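Local coordinates for fatty acid-binding protein homolog (Ascaris suum, PDB 6I8X) that binds fatty acids inside a beta-barrel and may sequester potentially toxic fatty acids or help maintain the impermeable lipid layer of the eggshell, at residues W78-E83 against F98-P103. Sequence-based numbering, arbitrary orientation.
Sequences WALGEE and FDLKDP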
ATOM      1  N   TRP A  78       4.588 -10.307  -7.358  1.00 35.57           N
ATOM      2  CA  TRP A  78       4.463 -10.732  -5.968  1.00 34.62           C
ATOM      3  C   TRP A  78       3.230 -11.648  -5.737  1.00 38.35           C
ATOM      4  O   TRP A  78       2.298 -11.658  -6.538  1.00 37.50           O
ATOM      5  CB  TRP A  78       4.505  -9.554  -4.991  1.00 31.37           C
ATOM      6  CG  TRP A  78       3.478  -8.493  -5.269  1.00 30.69           C
ATOM      7  CD1 TRP A  78       3.673  -7.328  -5.950  1.00 32.62           C
ATOM      8  CD2 TRP A  78       2.105  -8.483  -4.838  1.00 29.55           C
ATOM      9  NE1 TRP A  78       2.513  -6.599  -5.978  1.00 30.80           N
ATOM     10  CE2 TRP A  78       1.522  -7.299  -5.336  1.00 31.80           C
ATOM     11  CE3 TRP A  78       1.303  -9.375  -4.095  1.00 30.94           C
ATOM     12  CZ2 TRP A  78       0.172  -6.982  -5.136  1.00 30.95           C
ATOM     13  CZ3 TRP A  78      -0.044  -9.087  -3.930  1.00 31.74           C
ATOM     14  CH2 TRP A  78      -0.596  -7.890  -4.428  1.00 31.66           C
ATOM     15  N   ALA A  79       3.261 -12.429  -4.663  1.00 34.12           N
ATOM     16  CA  ALA A  79       2.165 -13.306  -4.298  1.00 34.52           C
ATOM     17  C   ALA A  79       1.680 -12.927  -2.902  1.00 39.98           C
ATOM     18  O   ALA A  79       2.470 -12.433  -2.085  1.00 40.41           O
ATOM     19  CB  ALA A  79       2.638 -14.762  -4.313  1.00 36.48           C
ATOM     20  N   LEU A  80       0.389 -13.150  -2.619  1.00 37.07           N
ATOM     21  CA  LEU A  80      -0.171 -12.897  -1.285  1.00 37.08           C
ATOM     22  C   LEU A  80       0.452 -13.881  -0.253  1.00 42.22           C
ATOM     23  O   LEU A  80       0.575 -15.087  -0.524  1.00 41.60           O
ATOM     24  CB  LEU A  80      -1.713 -12.973  -1.313  1.00 36.66           C
ATOM     25  CG  LEU A  80      -2.428 -11.835  -2.102  1.00 39.82           C
ATOM     26  CD1 LEU A  80      -3.892 -12.171  -2.366  1.00 39.54           C
ATOM     27  CD2 LEU A  80      -2.338 -10.494  -1.380  1.00 39.29           C
ATOM     28  N   GLY A  81       0.948 -13.320   0.854  1.00 39.94           N
ATOM     29  CA  GLY A  81       1.620 -14.049   1.930  1.00 40.25           C
ATOM     30  C   GLY A  81       3.092 -14.321   1.675  1.00 45.85           C
ATOM     31  O   GLY A  81       3.754 -14.952   2.500  1.00 49.06           O
ATOM     32  N   GLU A  82       3.638 -13.860   0.539  1.00 40.82           N
ATOM     33  CA  GLU A  82       5.053 -14.086   0.221  1.00 39.95           C
ATOM     34  C   GLU A  82       5.875 -12.785   0.281  1.00 43.89           C
ATOM     35  O   GLU A  82       5.701 -11.872  -0.534  1.00 42.67           O
ATOM     36  CB  GLU A  82       5.184 -14.792  -1.134  1.00 41.35           C
ATOM     37  CG  GLU A  82       6.609 -15.157  -1.504  1.00 51.20           C
ATOM     38  CD  GLU A  82       6.775 -15.431  -2.980  1.00 63.01           C
ATOM     39  OE1 GLU A  82       6.542 -16.586  -3.395  1.00 69.28           O
ATOM     40  OE2 GLU A  82       7.119 -14.487  -3.725  1.00 57.89           O
ATOM     41  N   GLU A  83       6.775 -12.712   1.265  1.00 42.10           N
ATOM     42  CA  GLU A  83       7.659 -11.570   1.506  1.00 40.68           C
ATOM     43  C   GLU A  83       8.675 -11.403   0.370  1.00 44.24           C
ATOM     44  O   GLU A  83       9.226 -12.393  -0.116  1.00 45.37           O
ATOM     45  CB  GLU A  83       8.389 -11.755   2.854  1.00 42.60           C
ATOM     46  CG  GLU A  83       9.176 -10.537   3.305  1.00 48.20           C
ATOM     47  CD  GLU A  83       9.909 -10.693   4.625  1.00 66.73           C
ATOM     48  OE1 GLU A  83      10.979 -11.341   4.639  1.00 61.98           O
ATOM     49  OE2 GLU A  83       9.440 -10.123   5.637  1.00 59.86           O
ATOM     50  N   PHE A  98       2.286  -8.455   0.922  1.00 35.78           N
ATOM     51  CA  PHE A  98       0.860  -8.202   0.754  1.00 33.96           C
ATOM     52  C   PHE A  98       0.188  -9.482   1.205  1.00 41.38           C
ATOM     53  O   PHE A  98       0.720 -10.571   0.980  1.00 42.55           O
ATOM     54  CB  PHE A  98       0.490  -7.929  -0.697  1.00 33.80           C
ATOM     55  CG  PHE A  98       0.984  -6.604  -1.217  1.00 33.06           C
ATOM     56  CD1 PHE A  98       0.204  -5.459  -1.103  1.00 33.60           C
ATOM     57  CD2 PHE A  98       2.210  -6.508  -1.863  1.00 33.53           C
ATOM     58  CE1 PHE A  98       0.650  -4.241  -1.619  1.00 33.60           C
ATOM     59  CE2 PHE A  98       2.651  -5.281  -2.388  1.00 35.20           C
ATOM     60  CZ  PHE A  98       1.867  -4.162  -2.263  1.00 31.94           C
ATOM     61  N   ASP A  99      -0.964  -9.363   1.863  1.00 38.22           N
ATOM     62  CA  ASP A  99      -1.721 -10.510   2.344  1.00 37.39           C
ATOM     63  C   ASP A  99      -3.183 -10.153   2.489  1.00 42.29           C
ATOM     64  O   ASP A  99      -3.537  -8.981   2.452  1.00 42.04           O
ATOM     65  CB  ASP A  99      -1.143 -11.010   3.674  1.00 40.21           C
ATOM     66  CG  ASP A  99      -1.236 -12.519   3.902  1.00 48.59           C
ATOM     67  OD1 ASP A  99      -1.987 -13.206   3.139  1.00 45.20           O
ATOM     68  OD2 ASP A  99      -0.601 -13.008   4.858  1.00 55.79           O
ATOM     69  N   LEU A 100      -4.040 -11.162   2.619  1.00 42.75           N
ATOM     70  CA  LEU A 100      -5.482 -11.007   2.808  1.00 43.18           C
ATOM     71  C   LEU A 100      -5.829 -11.391   4.219  1.00 50.61           C
ATOM     72  O   LEU A 100      -5.479 -12.487   4.645  1.00 52.08           O
ATOM     73  CB  LEU A 100      -6.277 -11.934   1.858  1.00 42.90           C
ATOM     74  CG  LEU A 100      -6.439 -11.524   0.392  1.00 44.37           C
ATOM     75  CD1 LEU A 100      -7.369 -12.511  -0.326  1.00 43.92           C
ATOM     76  CD2 LEU A 100      -7.021 -10.110   0.253  1.00 42.51           C
ATOM     77  N   LYS A 101      -6.506 -10.506   4.950  1.00 49.35           N
ATOM     78  CA  LYS A 101      -6.974 -10.812   6.312  1.00 50.33           C
ATOM     79  C   LYS A 101      -8.325 -11.525   6.199  1.00 54.09           C
ATOM     80  O   LYS A 101      -8.696 -12.281   7.077  1.00 55.11           O
ATOM     81  CB  LYS A 101      -7.112  -9.535   7.160  1.00 52.55           C
ATOM     82  CG  LYS A 101      -5.906  -9.230   8.020  1.00 67.59           C
ATOM     83  CD  LYS A 101      -6.327  -8.578   9.327  1.00 78.95           C
ATOM     84  CE  LYS A 101      -5.493  -9.047  10.492  1.00 91.14           C
ATOM     85  NZ  LYS A 101      -6.138  -8.718  11.793  1.00102.13           N
ATOM     86  N   ASP A 102      -9.059 -11.251   5.113  1.00 50.08           N
ATOM     87  CA  ASP A 102     -10.370 -11.810   4.747  1.00 49.94           C
ATOM     88  C   ASP A 102     -10.638 -11.288   3.322  1.00 51.35           C
ATOM     89  O   ASP A 102      -9.833 -10.484   2.862  1.00 49.09           O
ATOM     90  CB  ASP A 102     -11.488 -11.391   5.754  1.00 52.04           C
ATOM     91  CG  ASP A 102     -11.668  -9.896   5.969  1.00 63.93           C
ATOM     92  OD1 ASP A 102     -11.994  -9.184   4.986  1.00 62.47           O
ATOM     93  OD2 ASP A 102     -11.509  -9.442   7.122  1.00 72.00           O
ATOM     94  N   PRO A 103     -11.713 -11.691   2.601  1.00 48.73           N
ATOM     95  CA  PRO A 103     -11.898 -11.194   1.216  1.00 48.12           C
ATOM     96  C   PRO A 103     -12.111  -9.684   1.030  1.00 50.38           C
ATOM     97  O   PRO A 103     -12.011  -9.184  -0.096  1.00 49.87           O
ATOM     98  CB  PRO A 103     -13.116 -11.976   0.715  1.00 51.02           C
ATOM     99  CG  PRO A 103     -13.812 -12.468   1.949  1.00 55.91           C
ATOM    100  CD  PRO A 103     -12.736 -12.702   2.953  1.00 51.30           C
TER
HETATM  101  O   HOH W   1       3.721 -10.036  -0.956  1.00 31.30           O
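G81 meets F98 backbone to backbone, where the link between strands 72-78 and 84-87 touches strand 93-100. A79 to E82 form a type II beta turn, closed by E82 N to A79 O. G81 takes the positive phi of this turn (83°). Its N donates to F98 O at 2.8 Å, almost straight (175°). L80 CA adds a CA-H...O contact to the same oxygen. A water bridges the two segments: it donates to A79 O and E82 O and accepts from F98 N, at 2.8 Å from that nitrogen.

The rings of W78 and F98 stack face to face. Centroids of the W78 six-membered ring and the F98 ring are 4.1 Å apart, with planes at 19°. F98 CD2 sits over the centre of the indole, while F98 CB touches W78 CZ3 at 3.5 Å. Y62 and F84 also meet the W78 ring. L80 spreads its two methyls: CD2 packs 3.9 Å from F98 CB, and CD1 lies 3.8 Å from L100 CG. D99 rests its carboxylate beside G81; its OD1 accepts from L100 N at 2.9 Å and forms a salt bridge with K7.

The link between strands 72-78 and 84-87, the two edge strands of the FABP barrel, is thus held against strand 93-100. Both F98 backbone polar atoms are engaged, O directly by the turn and N through water, while the W78-F98 stack and the L80 methyls add apolar contact beside these bonds.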